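Local coordinates for protein archease (Thermotoga maritima, PDB 1J5U) that binds calcium and probably activates the tRNA-splicing ligase RtcB by promoting its guanylylation, and may also act as a chaperone, at residues Y32-L36 against A68-V73; L51-K56 against W84-R88; V73-I77 against I111-T115. One frame throughout, in Å; residues are numbered along the deposited sequence.

Interaction 1 (Y32-L36 against A68-V73)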
ATOM      1  N   TYR A  32       3.786   6.985 -11.498  1.00 13.81           N
ATOM      2  CA  TYR A  32       4.227   6.228 -10.335  1.00 17.03           C
ATOM      3  C   TYR A  32       3.574   6.776  -9.074  1.00 16.09           C
ATOM      4  O   TYR A  32       3.168   6.023  -8.201  1.00 15.60           O
ATOM      5  CB  TYR A  32       5.751   6.318 -10.217  1.00 16.46           C
ATOM      6  CG  TYR A  32       6.308   5.705  -8.956  1.00 16.87           C
ATOM      7  CD1 TYR A  32       6.443   4.318  -8.821  1.00 15.11           C
ATOM      8  CD2 TYR A  32       6.706   6.509  -7.902  1.00 15.62           C
ATOM      9  CE1 TYR A  32       6.965   3.756  -7.658  1.00 17.37           C
ATOM     10  CE2 TYR A  32       7.233   5.957  -6.738  1.00 17.52           C
ATOM     11  CZ  TYR A  32       7.356   4.581  -6.620  1.00 17.30           C
ATOM     12  OH  TYR A  32       7.868   4.054  -5.459  1.00 17.22           O
ATOM     13  N   GLU A  33       3.483   8.096  -8.990  1.00 14.79           N
ATOM     14  CA  GLU A  33       2.869   8.735  -7.839  1.00 14.52           C
ATOM     15  C   GLU A  33       1.397   8.333  -7.706  1.00 13.59           C
ATOM     16  O   GLU A  33       0.915   8.093  -6.596  1.00 12.13           O
ATOM     17  CB  GLU A  33       2.972  10.254  -7.964  1.00 17.04           C
ATOM     18  CG  GLU A  33       2.389  10.985  -6.783  1.00 20.02           C
ATOM     19  CD  GLU A  33       2.583  12.498  -6.869  1.00 23.44           C
ATOM     20  OE1 GLU A  33       3.322  12.954  -7.760  1.00 23.11           O
ATOM     21  OE2 GLU A  33       2.000  13.220  -6.036  1.00 24.33           O
ATOM     22  N   GLU A  34       0.683   8.250  -8.829  1.00 13.28           N
ATOM     23  CA  GLU A  34      -0.731   7.878  -8.775  1.00 13.86           C
ATOM     24  C   GLU A  34      -0.905   6.403  -8.380  1.00 11.62           C
ATOM     25  O   GLU A  34      -1.912   6.045  -7.789  1.00 12.70           O
ATOM     26  CB  GLU A  34      -1.437   8.168 -10.106  1.00 14.14           C
ATOM     27  CG  GLU A  34      -1.576   9.657 -10.390  1.00 18.35           C
ATOM     28  CD  GLU A  34      -2.522   9.948 -11.553  1.00 21.44           C
ATOM     29  OE1 GLU A  34      -2.912   9.017 -12.295  1.00 20.57           O
ATOM     30  OE2 GLU A  34      -2.863  11.123 -11.729  1.00 25.23           O
ATOM     31  N   LEU A  35       0.064   5.558  -8.714  1.00 11.74           N
ATOM     32  CA  LEU A  35      -0.029   4.170  -8.286  1.00 13.54           C
ATOM     33  C   LEU A  35       0.120   4.135  -6.771  1.00 12.37           C
ATOM     34  O   LEU A  35      -0.539   3.345  -6.104  1.00 11.48           O
ATOM     35  CB  LEU A  35       1.047   3.308  -8.939  1.00 13.13           C
ATOM     36  CG  LEU A  35       0.905   3.226 -10.467  1.00 15.86           C
ATOM     37  CD1 LEU A  35       1.891   2.221 -10.984  1.00 15.66           C
ATOM     38  CD2 LEU A  35      -0.530   2.796 -10.851  1.00 15.32           C
ATOM     39  N   LEU A  36       0.995   4.984  -6.223  1.00 12.94           N
ATOM     40  CA  LEU A  36       1.156   5.023  -4.763  1.00 13.94           C
ATOM     41  C   LEU A  36      -0.115   5.582  -4.117  1.00 13.31           C
ATOM     42  O   LEU A  36      -0.479   5.170  -3.021  1.00 13.85           O
ATOM     43  CB  LEU A  36       2.366   5.875  -4.344  1.00 13.01           C
ATOM     44  CG  LEU A  36       3.739   5.181  -4.460  1.00 14.49           C
ATOM     45  CD1 LEU A  36       4.850   6.205  -4.232  1.00 12.85           C
ATOM     46  CD2 LEU A  36       3.839   4.053  -3.434  1.00 12.41           C
ATOM     47  N   ALA A  68      11.184   0.259  -5.148  1.00 16.42           N
ATOM     48  CA  ALA A  68      10.893   1.464  -4.372  1.00 17.85           C
ATOM     49  C   ALA A  68       9.429   1.432  -3.949  1.00 16.20           C
ATOM     50  O   ALA A  68       9.098   1.839  -2.840  1.00 16.04           O
ATOM     51  CB  ALA A  68      11.172   2.737  -5.195  1.00 15.75           C
ATOM     52  N   PHE A  69       8.562   0.953  -4.847  1.00 15.95           N
ATOM     53  CA  PHE A  69       7.134   0.862  -4.553  1.00 15.15           C
ATOM     54  C   PHE A  69       6.916  -0.055  -3.353  1.00 15.09           C
ATOM     55  O   PHE A  69       6.204   0.286  -2.407  1.00 15.14           O
ATOM     56  CB  PHE A  69       6.374   0.334  -5.770  1.00 13.41           C
ATOM     57  CG  PHE A  69       4.863   0.383  -5.610  1.00 14.80           C
ATOM     58  CD1 PHE A  69       4.155  -0.742  -5.219  1.00 13.34           C
ATOM     59  CD2 PHE A  69       4.156   1.549  -5.917  1.00 13.75           C
ATOM     60  CE1 PHE A  69       2.741  -0.723  -5.151  1.00 13.71           C
ATOM     61  CE2 PHE A  69       2.767   1.582  -5.851  1.00 14.20           C
ATOM     62  CZ  PHE A  69       2.050   0.431  -5.469  1.00 11.19           C
ATOM     63  N   PHE A  70       7.545  -1.221  -3.412  1.00 15.30           N
ATOM     64  CA  PHE A  70       7.493  -2.224  -2.352  1.00 17.23           C
ATOM     65  C   PHE A  70       7.973  -1.640  -1.022  1.00 16.99           C
ATOM     66  O   PHE A  70       7.286  -1.759  -0.003  1.00 16.83           O
ATOM     67  CB  PHE A  70       8.356  -3.438  -2.772  1.00 18.41           C
ATOM     68  CG  PHE A  70       8.453  -4.527  -1.737  1.00 20.68           C
ATOM     69  CD1 PHE A  70       9.396  -4.449  -0.697  1.00 20.72           C
ATOM     70  CD2 PHE A  70       7.608  -5.634  -1.800  1.00 19.23           C
ATOM     71  CE1 PHE A  70       9.495  -5.466   0.271  1.00 22.35           C
ATOM     72  CE2 PHE A  70       7.685  -6.661  -0.844  1.00 20.97           C
ATOM     73  CZ  PHE A  70       8.630  -6.584   0.200  1.00 22.89           C
ATOM     74  N   ASP A  71       9.156  -1.013  -1.018  1.00 16.23           N
ATOM     75  CA  ASP A  71       9.674  -0.406   0.202  1.00 16.76           C
ATOM     76  C   ASP A  71       8.762   0.677   0.757  1.00 16.14           C
ATOM     77  O   ASP A  71       8.591   0.804   1.959  1.00 16.24           O
ATOM     78  CB  ASP A  71      11.044   0.246  -0.042  1.00 18.97           C
ATOM     79  CG  ASP A  71      12.122  -0.771  -0.317  1.00 20.41           C
ATOM     80  OD1 ASP A  71      11.877  -1.953  -0.039  1.00 20.95           O
ATOM     81  OD2 ASP A  71      13.203  -0.382  -0.796  1.00 25.47           O
ATOM     82  N   THR A  72       8.214   1.494  -0.125  1.00 15.71           N
ATOM     83  CA  THR A  72       7.349   2.589   0.313  1.00 15.08           C
ATOM     84  C   THR A  72       6.034   2.116   0.926  1.00 14.93           C
ATOM     85  O   THR A  72       5.643   2.539   2.009  1.00 15.26           O
ATOM     86  CB  THR A  72       7.038   3.528  -0.871  1.00 14.25           C
ATOM     87  OG1 THR A  72       8.262   4.078  -1.369  1.00 16.36           O
ATOM     88  CG2 THR A  72       6.115   4.672  -0.445  1.00 14.72           C
ATOM     89  N   VAL A  73       5.329   1.246   0.216  1.00 15.45           N
ATOM     90  CA  VAL A  73       4.049   0.792   0.728  1.00 13.36           C
ATOM     91  C   VAL A  73       4.261  -0.022   2.021  1.00 12.45           C
ATOM     92  O   VAL A  73       3.481   0.084   2.955  1.00 14.50           O
ATOM     93  CB  VAL A  73       3.304  -0.044  -0.367  1.00 12.16           C
ATOM     94  CG1 VAL A  73       2.046  -0.665   0.198  1.00 11.97           C
ATOM     95  CG2 VAL A  73       2.973   0.857  -1.591  1.00  9.71           C
TER
HETATM   96  O   HOH W   1       8.516   5.801  -3.470  1.00 15.91           O

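Interaction 2 (L51-K56 against W84-R88)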
ATOM      1  N   LEU A  51      -9.668   8.463  10.186  1.00 26.23           N
ATOM      2  CA  LEU A  51      -8.581   9.348  10.590  1.00 27.80           C
ATOM      3  C   LEU A  51      -8.876  10.456  11.593  1.00 28.65           C
ATOM      4  O   LEU A  51      -9.961  11.026  11.609  1.00 29.83           O
ATOM      5  CB  LEU A  51      -7.968   9.994   9.340  1.00 26.53           C
ATOM      6  CG  LEU A  51      -7.451   9.074   8.231  1.00 25.11           C
ATOM      7  CD1 LEU A  51      -6.974   9.917   7.061  1.00 25.00           C
ATOM      8  CD2 LEU A  51      -6.326   8.218   8.764  1.00 23.51           C
ATOM      9  N   ASP A  52      -7.888  10.750  12.430  1.00 31.03           N
ATOM     10  CA  ASP A  52      -7.992  11.860  13.367  1.00 32.53           C
ATOM     11  C   ASP A  52      -7.356  13.011  12.578  1.00 33.47           C
ATOM     12  O   ASP A  52      -7.043  12.854  11.392  1.00 32.75           O
ATOM     13  CB  ASP A  52      -7.204  11.607  14.654  1.00 34.08           C
ATOM     14  CG  ASP A  52      -8.055  10.971  15.758  1.00 37.30           C
ATOM     15  OD1 ASP A  52      -9.254  11.309  15.865  1.00 37.40           O
ATOM     16  OD2 ASP A  52      -7.518  10.148  16.539  1.00 38.18           O
ATOM     17  N   THR A  53      -7.132  14.152  13.224  1.00 33.08           N
ATOM     18  CA  THR A  53      -6.576  15.301  12.522  1.00 33.99           C
ATOM     19  C   THR A  53      -5.071  15.497  12.602  1.00 32.87           C
ATOM     20  O   THR A  53      -4.491  16.116  11.716  1.00 34.21           O
ATOM     21  CB  THR A  53      -7.228  16.587  13.018  1.00 34.97           C
ATOM     22  OG1 THR A  53      -6.919  16.750  14.405  1.00 37.01           O
ATOM     23  CG2 THR A  53      -8.737  16.517  12.846  1.00 35.95           C
ATOM     24  N   GLU A  54      -4.444  14.986  13.659  1.00 31.58           N
ATOM     25  CA  GLU A  54      -3.006  15.153  13.850  1.00 31.32           C
ATOM     26  C   GLU A  54      -2.229  14.585  12.666  1.00 30.63           C
ATOM     27  O   GLU A  54      -2.532  13.492  12.171  1.00 28.74           O
ATOM     28  CB  GLU A  54      -2.570  14.488  15.159  1.00 33.06           C
ATOM     29  CG  GLU A  54      -1.094  14.552  15.434  1.00 36.75           C
ATOM     30  CD  GLU A  54      -0.704  13.907  16.751  1.00 38.54           C
ATOM     31  OE1 GLU A  54      -1.367  12.932  17.170  1.00 40.05           O
ATOM     32  OE2 GLU A  54       0.286  14.361  17.359  1.00 39.61           O
ATOM     33  N   GLU A  55      -1.238  15.342  12.205  1.00 29.11           N
ATOM     34  CA  GLU A  55      -0.440  14.931  11.055  1.00 26.99           C
ATOM     35  C   GLU A  55       1.029  14.689  11.358  1.00 26.20           C
ATOM     36  O   GLU A  55       1.560  15.106  12.392  1.00 27.63           O
ATOM     37  CB  GLU A  55      -0.573  15.971   9.942  1.00 26.69           C
ATOM     38  CG  GLU A  55      -1.947  16.028   9.312  1.00 27.65           C
ATOM     39  CD  GLU A  55      -2.103  17.206   8.367  1.00 30.03           C
ATOM     40  OE1 GLU A  55      -1.077  17.725   7.891  1.00 30.52           O
ATOM     41  OE2 GLU A  55      -3.248  17.607   8.086  1.00 31.95           O
ATOM     42  N   LYS A  56       1.685  14.021  10.422  1.00 23.58           N
ATOM     43  CA  LYS A  56       3.092  13.672  10.530  1.00 23.27           C
ATOM     44  C   LYS A  56       3.560  13.450   9.088  1.00 23.95           C
ATOM     45  O   LYS A  56       2.776  12.977   8.252  1.00 24.18           O
ATOM     46  CB  LYS A  56       3.200  12.393  11.358  1.00 24.78           C
ATOM     47  CG  LYS A  56       4.441  11.587  11.188  1.00 26.72           C
ATOM     48  CD  LYS A  56       4.431  10.407  12.148  1.00 26.73           C
ATOM     49  CE  LYS A  56       5.055   9.185  11.504  1.00 24.88           C
ATOM     50  NZ  LYS A  56       5.617   8.248  12.512  1.00 22.01           N
ATOM     51  N   TRP A  84      -0.306   5.407  12.440  1.00 20.34           N
ATOM     52  CA  TRP A  84      -0.292   6.472  11.432  1.00 19.48           C
ATOM     53  C   TRP A  84      -0.632   5.959  10.006  1.00 18.98           C
ATOM     54  O   TRP A  84      -0.009   5.036   9.517  1.00 19.55           O
ATOM     55  CB  TRP A  84       1.094   7.148  11.397  1.00 21.01           C
ATOM     56  CG  TRP A  84       1.482   7.862  12.684  1.00 20.67           C
ATOM     57  CD1 TRP A  84       2.205   7.357  13.719  1.00 22.12           C
ATOM     58  CD2 TRP A  84       1.120   9.193  13.058  1.00 22.88           C
ATOM     59  NE1 TRP A  84       2.318   8.291  14.727  1.00 22.88           N
ATOM     60  CE2 TRP A  84       1.660   9.429  14.345  1.00 23.11           C
ATOM     61  CE3 TRP A  84       0.391  10.210  12.431  1.00 22.29           C
ATOM     62  CZ2 TRP A  84       1.494  10.642  15.017  1.00 23.26           C
ATOM     63  CZ3 TRP A  84       0.226  11.427  13.107  1.00 24.94           C
ATOM     64  CH2 TRP A  84       0.777  11.625  14.384  1.00 23.60           C
ATOM     65  N   ALA A  85      -1.584   6.602   9.341  1.00 18.41           N
ATOM     66  CA  ALA A  85      -1.971   6.187   7.999  1.00 19.70           C
ATOM     67  C   ALA A  85      -1.611   7.204   6.910  1.00 17.57           C
ATOM     68  O   ALA A  85      -1.745   8.413   7.106  1.00 16.98           O
ATOM     69  CB  ALA A  85      -3.475   5.898   7.967  1.00 16.46           C
ATOM     70  N   PRO A  86      -1.119   6.718   5.757  1.00 18.39           N
ATOM     71  CA  PRO A  86      -0.763   7.627   4.660  1.00 17.50           C
ATOM     72  C   PRO A  86      -2.036   8.358   4.215  1.00 18.47           C
ATOM     73  O   PRO A  86      -3.089   7.748   4.044  1.00 16.98           O
ATOM     74  CB  PRO A  86      -0.199   6.681   3.591  1.00 18.11           C
ATOM     75  CG  PRO A  86      -0.982   5.376   3.848  1.00 18.22           C
ATOM     76  CD  PRO A  86      -0.895   5.305   5.376  1.00 17.80           C
ATOM     77  N   TRP A  87      -1.944   9.665   4.021  1.00 17.90           N
ATOM     78  CA  TRP A  87      -3.116  10.446   3.646  1.00 19.03           C
ATOM     79  C   TRP A  87      -2.947  11.264   2.365  1.00 19.65           C
ATOM     80  O   TRP A  87      -3.783  11.199   1.443  1.00 17.85           O
ATOM     81  CB  TRP A  87      -3.495  11.360   4.832  1.00 19.11           C
ATOM     82  CG  TRP A  87      -4.599  12.339   4.548  1.00 23.68           C
ATOM     83  CD1 TRP A  87      -5.875  12.057   4.131  1.00 25.17           C
ATOM     84  CD2 TRP A  87      -4.526  13.760   4.675  1.00 25.92           C
ATOM     85  NE1 TRP A  87      -6.594  13.218   3.991  1.00 26.27           N
ATOM     86  CE2 TRP A  87      -5.791  14.279   4.317  1.00 27.46           C
ATOM     87  CE3 TRP A  87      -3.510  14.647   5.058  1.00 28.84           C
ATOM     88  CZ2 TRP A  87      -6.070  15.651   4.331  1.00 29.76           C
ATOM     89  CZ3 TRP A  87      -3.787  16.018   5.074  1.00 30.84           C
ATOM     90  CH2 TRP A  87      -5.061  16.503   4.712  1.00 31.85           C
ATOM     91  N   ARG A  88      -1.872  12.046   2.307  1.00 19.93           N
ATOM     92  CA  ARG A  88      -1.613  12.860   1.130  1.00 20.90           C
ATOM     93  C   ARG A  88      -0.197  12.629   0.623  1.00 18.89           C
ATOM     94  O   ARG A  88       0.692  12.262   1.386  1.00 16.82           O
ATOM     95  CB  ARG A  88      -1.827  14.343   1.453  1.00 25.27           C
ATOM     96  CG  ARG A  88      -3.310  14.711   1.598  1.00 31.98           C
ATOM     97  CD  ARG A  88      -4.001  14.754   0.230  1.00 36.99           C
ATOM     98  NE  ARG A  88      -5.453  14.913   0.315  1.00 41.63           N
ATOM     99  CZ  ARG A  88      -6.315  13.909   0.477  1.00 44.30           C
ATOM    100  NH1 ARG A  88      -5.879  12.657   0.576  1.00 44.02           N
ATOM    101  NH2 ARG A  88      -7.618  14.156   0.531  1.00 44.01           N
TER

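Interaction 3 (V73-I77 against I111-T115)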
ATOM      1  N   VAL A  73       5.329   1.246   0.216  1.00 15.45           N
ATOM      2  CA  VAL A  73       4.049   0.792   0.728  1.00 13.36           C
ATOM      3  C   VAL A  73       4.261  -0.022   2.021  1.00 12.45           C
ATOM      4  O   VAL A  73       3.481   0.084   2.955  1.00 14.50           O
ATOM      5  CB  VAL A  73       3.304  -0.044  -0.367  1.00 12.16           C
ATOM      6  CG1 VAL A  73       2.046  -0.665   0.198  1.00 11.97           C
ATOM      7  CG2 VAL A  73       2.973   0.857  -1.591  1.00  9.71           C
ATOM      8  N   ASN A  74       5.314  -0.827   2.090  1.00 13.71           N
ATOM      9  CA  ASN A  74       5.507  -1.589   3.315  1.00 14.12           C
ATOM     10  C   ASN A  74       5.892  -0.698   4.468  1.00 14.64           C
ATOM     11  O   ASN A  74       5.610  -1.019   5.614  1.00 15.19           O
ATOM     12  CB  ASN A  74       6.505  -2.727   3.118  1.00 15.77           C
ATOM     13  CG  ASN A  74       5.839  -3.948   2.486  1.00 16.71           C
ATOM     14  OD1 ASN A  74       4.779  -4.370   2.940  1.00 16.04           O
ATOM     15  ND2 ASN A  74       6.440  -4.497   1.446  1.00 15.39           N
ATOM     16  N   ASP A  75       6.520   0.432   4.174  1.00 14.07           N
ATOM     17  CA  ASP A  75       6.854   1.329   5.261  1.00 15.82           C
ATOM     18  C   ASP A  75       5.553   1.955   5.761  1.00 14.58           C
ATOM     19  O   ASP A  75       5.394   2.169   6.949  1.00 15.66           O
ATOM     20  CB  ASP A  75       7.828   2.426   4.834  1.00 16.28           C
ATOM     21  CG  ASP A  75       8.288   3.238   6.027  1.00 18.88           C
ATOM     22  OD1 ASP A  75       7.899   4.408   6.170  1.00 17.41           O
ATOM     23  OD2 ASP A  75       8.997   2.658   6.856  1.00 19.25           O
ATOM     24  N   TRP A  76       4.606   2.212   4.855  1.00 14.07           N
ATOM     25  CA  TRP A  76       3.312   2.760   5.247  1.00 14.67           C
ATOM     26  C   TRP A  76       2.571   1.782   6.166  1.00 14.97           C
ATOM     27  O   TRP A  76       1.867   2.193   7.078  1.00 14.54           O
ATOM     28  CB  TRP A  76       2.411   3.024   4.038  1.00 14.84           C
ATOM     29  CG  TRP A  76       2.858   4.130   3.132  1.00 13.70           C
ATOM     30  CD1 TRP A  76       3.888   5.018   3.344  1.00 14.56           C
ATOM     31  CD2 TRP A  76       2.304   4.452   1.854  1.00 14.92           C
ATOM     32  NE1 TRP A  76       4.006   5.865   2.272  1.00 12.99           N
ATOM     33  CE2 TRP A  76       3.044   5.544   1.342  1.00 14.93           C
ATOM     34  CE3 TRP A  76       1.242   3.925   1.087  1.00 14.06           C
ATOM     35  CZ2 TRP A  76       2.761   6.125   0.092  1.00 14.84           C
ATOM     36  CZ3 TRP A  76       0.958   4.512  -0.161  1.00 13.27           C
ATOM     37  CH2 TRP A  76       1.719   5.597  -0.640  1.00 15.20           C
ATOM     38  N   ILE A  77       2.694   0.492   5.879  1.00 15.57           N
ATOM     39  CA  ILE A  77       2.063  -0.544   6.700  1.00 16.04           C
ATOM     40  C   ILE A  77       2.710  -0.534   8.105  1.00 16.23           C
ATOM     41  O   ILE A  77       2.033  -0.733   9.104  1.00 17.48           O
ATOM     42  CB  ILE A  77       2.216  -1.928   6.026  1.00 16.60           C
ATOM     43  CG1 ILE A  77       1.254  -1.994   4.817  1.00 16.95           C
ATOM     44  CG2 ILE A  77       1.931  -3.058   7.041  1.00 20.20           C
ATOM     45  CD1 ILE A  77       1.607  -3.044   3.746  1.00 18.35           C
ATOM     46  N   ILE A 111      -3.852  -5.567   6.975  1.00 23.33           N
ATOM     47  CA  ILE A 111      -2.923  -5.958   5.932  1.00 21.24           C
ATOM     48  C   ILE A 111      -1.536  -6.062   6.548  1.00 22.05           C
ATOM     49  O   ILE A 111      -1.048  -5.107   7.167  1.00 22.06           O
ATOM     50  CB  ILE A 111      -2.921  -4.938   4.761  1.00 22.26           C
ATOM     51  CG1 ILE A 111      -4.238  -5.046   3.986  1.00 21.70           C
ATOM     52  CG2 ILE A 111      -1.737  -5.192   3.842  1.00 21.17           C
ATOM     53  CD1 ILE A 111      -4.400  -4.018   2.854  1.00 26.28           C
ATOM     54  N   LYS A 112      -0.911  -7.226   6.381  1.00 20.91           N
ATOM     55  CA  LYS A 112       0.412  -7.494   6.924  1.00 22.24           C
ATOM     56  C   LYS A 112       1.558  -6.980   6.065  1.00 22.71           C
ATOM     57  O   LYS A 112       2.613  -6.583   6.577  1.00 22.20           O
ATOM     58  CB  LYS A 112       0.612  -9.001   7.110  1.00 23.92           C
ATOM     59  CG  LYS A 112      -0.311  -9.652   8.128  1.00 27.93           C
ATOM     60  CD  LYS A 112      -0.020 -11.142   8.214  1.00 29.11           C
ATOM     61  CE  LYS A 112      -1.013 -11.858   9.115  1.00 32.26           C
ATOM     62  NZ  LYS A 112      -0.878 -13.341   8.957  1.00 32.72           N
ATOM     63  N   ALA A 113       1.374  -7.021   4.753  1.00 20.56           N
ATOM     64  CA  ALA A 113       2.426  -6.578   3.867  1.00 20.69           C
ATOM     65  C   ALA A 113       2.017  -6.583   2.408  1.00 19.49           C
ATOM     66  O   ALA A 113       1.058  -7.266   2.013  1.00 18.15           O
ATOM     67  CB  ALA A 113       3.646  -7.508   4.016  1.00 20.07           C
ATOM     68  N   LEU A 114       2.760  -5.810   1.622  1.00 16.21           N
ATOM     69  CA  LEU A 114       2.599  -5.832   0.185  1.00 17.37           C
ATOM     70  C   LEU A 114       3.677  -6.854  -0.180  1.00 17.72           C
ATOM     71  O   LEU A 114       4.807  -6.761   0.314  1.00 15.71           O
ATOM     72  CB  LEU A 114       2.952  -4.485  -0.455  1.00 15.16           C
ATOM     73  CG  LEU A 114       3.069  -4.551  -1.981  1.00 16.72           C
ATOM     74  CD1 LEU A 114       1.707  -4.911  -2.620  1.00 13.42           C
ATOM     75  CD2 LEU A 114       3.541  -3.187  -2.489  1.00 12.62           C
ATOM     76  N   THR A 115       3.333  -7.832  -1.017  1.00 18.36           N
ATOM     77  CA  THR A 115       4.295  -8.842  -1.449  1.00 18.28           C
ATOM     78  C   THR A 115       4.847  -8.473  -2.815  1.00 18.66           C
ATOM     79  O   THR A 115       4.423  -7.486  -3.437  1.00 17.42           O
ATOM     80  CB  THR A 115       3.628 -10.235  -1.592  1.00 17.45           C
ATOM     81  OG1 THR A 115       2.730 -10.212  -2.713  1.00 15.07           O
ATOM     82  CG2 THR A 115       2.849 -10.593  -0.334  1.00 16.38           C
TER
HETATM   83  O   HOH W   2       4.947  -5.334   5.979  1.00 38.35           O

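Interaction 1 (Y32-L36 against A68-V73)
Tyr32-Leu36 and Ala68-Val73 are helical segments whose axes come within 11.3 Å of each other at 34° between their N-to-C directions, with Leu36 and Phe69 the nearest pair of CA atoms. This wide separation is bridged by large side chains. The Phe69 ring extends between the helices with CG anti to the backbone N (chi1 -172°), and Leu36 slides past it in the opposite direction, bringing CD2 to 3.5 Å from Phe69 CD2. Leu36 CD2 also rests 3.8 Å from both Thr72 CG2 and Val73 CG2. At the ring's edge lie the carbonyl oxygen of Leu35, 3.8 Å from Phe69 CE2, and CE1 of Tyr32. Here the two long helices of the archease fold, 32-47 and 66-81, pack together, while Ile27, Leu114 and Phe121 of the three-stranded sheet touch the same side chains. Tyr32 crosses Phe69 obliquely, and its OH lies near Phe69 N at an angle too poor for a hydrogen bond. A water in the plane of the tyrosine ring, 2.7 Å from Tyr32 OH, donates to Thr72 OG1. Thr72 OG1 in turn donates to Ala68 O (2.8 Å), approaching from the face opposite Thr72 N.

Interaction 2 (L51-K56 against W84-R88)
Lys56 runs across one face of the Trp84 indole, the two side chains crossing at about a right angle. Its CD lies 3.7 Å from the centroid of the five-membered ring and only 13° off the normal, a CH-pi contact, while CB sits over the six-membered ring, 3.6 Å from Trp84 CZ3. With a bend at chi3, the chain stays on that face and carries NZ to 4.0 Å from the same centroid, a cation-pi contact; the ammonium also has a salt bridge to Glu79. Glu54 meets the far end of the indole: its carbonyl oxygen lies at the ring edge, and its carboxylate, turned 61° from the ring plane, puts CD 3.6 Å from Trp84 CH2. Glu55 approaches Trp87 at a slant, with OE2 3.4 Å from Trp87 CZ3. Leu51 spreads its two methyls, CD2 against Ala85 CB and CD1 against Trp87 CD1. Strands 54-56 and 84-88 cross at 77° and are joined through strand 95-105, which pairs with both in the antiparallel four-stranded sheet; Trp87 and Arg88 form a classic beta bulge opposite its Thr99. Ala85 touches Leu44 of helix 32-47, while Pro86 packs on Trp76 and Ile80 of helix 66-81.

Interaction 3 (V73-I77 against I111-T115)
Two hydrogen bonds join the carboxamide of Asn74 to the backbone of Leu114. Leu114 N donates to Asn74 OD1 over 2.8 Å at a nearly straight 170°, and Asn74 ND2 donates to Leu114 O over 3.0 Å, with the acceptor almost in the amide plane. Having CG beside the backbone N (chi1 -82°) swings the amide from the helix to the strand. OD1 accepts a further, longer bond from a water that also donates to Lys112 O. An alanine in place of Asn74 would probably leave the N-H and carbonyl of Leu114 without these helix partners and let this part of the strand shift.

The van der Waals contacts lie beside this polar pair. Ile77 places CD1 3.6 Å from Ala113 CA and 4.0 Å from Ile111 CG2, while its CG2 meets the carbonyl oxygens of Ile111 and Lys112. Leu114 crosses Val73 at about a right angle, CD2 lying 3.8 Å from Val73 CB, and continues onto Val132 and Phe134.

Lys112 and Ala113 form a classic beta bulge opposite Asp135, a calcium ligand. By answering both polar groups of Leu114, Asn74 ties helix 66-81 to the outermost strand of the three-stranded sheet through two directional hydrogen bonds, near the calcium-site end of that sheet.

Interactions 1 and 3 follow in series along helix 66-81: they share Val73, their centres are 11 Å apart, and they touch where Phe69 CE1 lies 3.7 Å from Leu114 CD2. The helix thus meets helix 32-47 in the former and strand 113-124 of the three-stranded sheet in the latter. Interaction 2 belongs to the antiparallel four-stranded sheet, about 18 Å between centres from interaction 1 and 16 Å from interaction 3; its segments alternate along the chain with those of both. It touches interaction 3 through Pro86 against Trp76. Helix 66-81 thus contacts both sheets. Interaction 3 borders the calcium site, while interaction 2 lies away from it at the surface.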